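Local coordinates for protein tapirin (Caldicellulosiruptor kristjanssonii, PDB 6N2B) that probably binds cellulose through its beta-helical C-terminal domain, helping the thermophilic cell adhere to plant biomass, and carries a bound calcium ion, at residues Ser460-Glu465 and Thr493-Tyr498. Sequence-based numbering, arbitrary orientation.
Sequences SELITE and TSLPLY. With CA (calcium ion), chain C.
Ile463 and Leu495 carry the apolar part of this contact, which joins one side of helix 459-470 to the loop between strands 487-489 and 498-499 near one end of the beta-helical domain. Their side chains pass each other at a slant, with CG1 of Ile463 3.6 Å from the CD2 methyl of Leu495. Leu462, the residue before Ile463 in the helix, lies farther off, its CD2 4.3 Å from Leu495 CD2. In Ile463, CG1 lies anti to the carbonyl carbon (chi1 -65°), and the extended chi2 carries CD1 out toward the loop. Leu479 of strand 478-483 also touches Leu462, and Leu505 of strand 504-508 touches Leu495, tying the contact to the strands.

Where the ethyl arm of Ile463 ends, it meets polar atoms without bonding to them. CD1 of Ile463 lies 3.5 Å from the carbonyl O of Ser494 and 3.6 Å from Ser494 OG. That hydroxyl hydrogen-bonds to the backbone O of Asn491, within its own loop. Replacing Ile463 with an alanine would probably open a gap beside Leu495 CD2 and take the CD1 methyl away from the carbonyl O and OG of Ser494.

Within the loop, a type I turn from Leu495 to Tyr498 is closed by Tyr498 N to Leu495 O at 3.1 Å.

On another side of the helix, Glu465 binds the calcium ion through OE1 at 2.5 Å, together with Asp429 and the backbone oxygens of Val431, Ala433 and Leu436. Ser438 hydrogen-bonds to the other carboxylate oxygen, OE2. The helix is therefore held to the calcium-binding segment 429-436 by metal coordination, whereas no hydrogen bond links 460-465 to 493-498, so the contact between these two segments is van der Waals packing.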
loop_
_atom_site.group_PDB
_atom_site.type_symbol
_atom_site.label_atom_id
_atom_site.label_comp_id
_atom_site.label_asym_id
_atom_site.label_seq_id
_atom_site.Cartn_x
_atom_site.Cartn_y
_atom_site.Cartn_z
ATOM N N SER A 460 19.618 18.621 0.175
ATOM C CA SER A 460 20.571 19.618 -0.308
ATOM C C SER A 460 20.542 19.708 -1.838
ATOM O O SER A 460 20.408 20.796 -2.414
ATOM C CB SER A 460 21.975 19.273 0.215
ATOM O OG SER A 460 22.978 20.149 -0.279
ATOM N N GLU A 461 20.633 18.562 -2.513
ATOM C CA GLU A 461 20.573 18.550 -3.970
ATOM C C GLU A 461 19.262 19.121 -4.487
ATOM O O GLU A 461 19.247 19.882 -5.462
ATOM C CB GLU A 461 20.767 17.130 -4.462
ATOM C CG GLU A 461 22.128 16.607 -4.125
ATOM C CD GLU A 461 22.228 15.133 -4.366
ATOM O OE1 GLU A 461 21.149 14.481 -4.396
ATOM O OE2 GLU A 461 23.372 14.639 -4.526
ATOM N N LEU A 462 18.157 18.775 -3.828
ATOM C CA LEU A 462 16.831 19.217 -4.250
ATOM C C LEU A 462 16.687 20.736 -4.184
ATOM O O LEU A 462 16.138 21.354 -5.103
ATOM C CB LEU A 462 15.789 18.535 -3.371
ATOM C CG LEU A 462 14.335 18.434 -3.766
ATOM C CD1 LEU A 462 14.203 17.818 -5.143
ATOM C CD2 LEU A 462 13.641 17.588 -2.717
ATOM N N ILE A 463 17.151 21.351 -3.095
ATOM C CA ILE A 463 17.133 22.809 -2.988
ATOM C C ILE A 463 17.968 23.438 -4.108
ATOM O O ILE A 463 17.538 24.398 -4.765
ATOM C CB ILE A 463 17.631 23.250 -1.596
ATOM C CG1 ILE A 463 16.681 22.774 -0.501
ATOM C CG2 ILE A 463 17.784 24.743 -1.525
ATOM C CD1 ILE A 463 17.348 22.693 0.838
ATOM N N THR A 464 19.169 22.900 -4.349
ATOM C CA THR A 464 19.991 23.403 -5.444
ATOM C C THR A 464 19.271 23.265 -6.784
ATOM O O THR A 464 19.094 24.251 -7.511
ATOM C CB THR A 464 21.339 22.673 -5.481
ATOM O OG1 THR A 464 22.048 22.892 -4.253
ATOM C CG2 THR A 464 22.192 23.179 -6.633
ATOM N N GLU A 465 18.838 22.048 -7.121
ATOM C CA GLU A 465 18.271 21.801 -8.441
ATOM C C GLU A 465 17.008 22.622 -8.675
ATOM O O GLU A 465 16.877 23.288 -9.708
ATOM C CB GLU A 465 17.977 20.317 -8.624
ATOM C CG GLU A 465 17.405 19.989 -9.987
ATOM C CD GLU A 465 18.502 19.837 -11.020
ATOM O OE1 GLU A 465 19.680 19.856 -10.590
ATOM O OE2 GLU A 465 18.198 19.695 -12.235
ATOM N N THR A 493 13.928 20.302 7.588
ATOM C CA THR A 493 13.416 21.654 7.850
ATOM C C THR A 493 14.005 22.698 6.892
ATOM O O THR A 493 13.443 23.794 6.747
ATOM C CB THR A 493 13.644 22.036 9.330
ATOM O OG1 THR A 493 15.039 22.118 9.638
ATOM C CG2 THR A 493 13.025 20.998 10.235
ATOM N N SER A 494 15.089 22.350 6.198
ATOM C CA SER A 494 15.644 23.156 5.118
ATOM C C SER A 494 14.771 23.200 3.862
ATOM O O SER A 494 14.996 24.063 3.009
ATOM C CB SER A 494 16.996 22.596 4.734
ATOM O OG SER A 494 16.801 21.341 4.104
ATOM N N LEU A 495 13.831 22.265 3.685
ATOM C CA LEU A 495 12.965 22.291 2.501
ATOM C C LEU A 495 11.734 23.152 2.774
ATOM O O LEU A 495 11.180 23.113 3.879
ATOM C CB LEU A 495 12.518 20.885 2.118
ATOM C CG LEU A 495 13.617 19.855 1.868
ATOM C CD1 LEU A 495 13.025 18.476 1.741
ATOM C CD2 LEU A 495 14.377 20.193 0.611
ATOM N N PRO A 496 11.278 23.958 1.809
ATOM C CA PRO A 496 10.073 24.762 2.046
ATOM C C PRO A 496 8.815 23.924 2.106
ATOM O O PRO A 496 7.744 24.455 2.433
ATOM C CB PRO A 496 10.050 25.730 0.850
ATOM C CG PRO A 496 11.357 25.615 0.221
ATOM C CD PRO A 496 11.847 24.231 0.485
ATOM N N LEU A 497 8.920 22.638 1.776
ATOM C CA LEU A 497 7.829 21.688 1.908
ATOM C C LEU A 497 7.586 21.282 3.355
ATOM O O LEU A 497 6.555 20.656 3.639
ATOM C CB LEU A 497 8.126 20.445 1.057
ATOM C CG LEU A 497 8.630 20.724 -0.360
ATOM C CD1 LEU A 497 9.174 19.456 -1.045
ATOM C CD2 LEU A 497 7.500 21.347 -1.175
ATOM N N TYR A 498 8.507 21.614 4.265
ATOM C CA TYR A 498 8.358 21.267 5.670
ATOM C C TYR A 498 7.335 22.183 6.320
ATOM O O TYR A 498 7.413 23.406 6.190
ATOM C CB TYR A 498 9.693 21.365 6.404
ATOM C CG TYR A 498 9.555 21.151 7.887
ATOM C CD1 TYR A 498 9.418 19.866 8.415
ATOM C CD2 TYR A 498 9.536 22.229 8.762
ATOM C CE1 TYR A 498 9.280 19.661 9.782
ATOM C CE2 TYR A 498 9.393 22.038 10.127
ATOM C CZ TYR A 498 9.262 20.753 10.635
ATOM O OH TYR A 498 9.118 20.568 11.997
HETATM CA CA CA C . 21.134 19.524 -12.574
#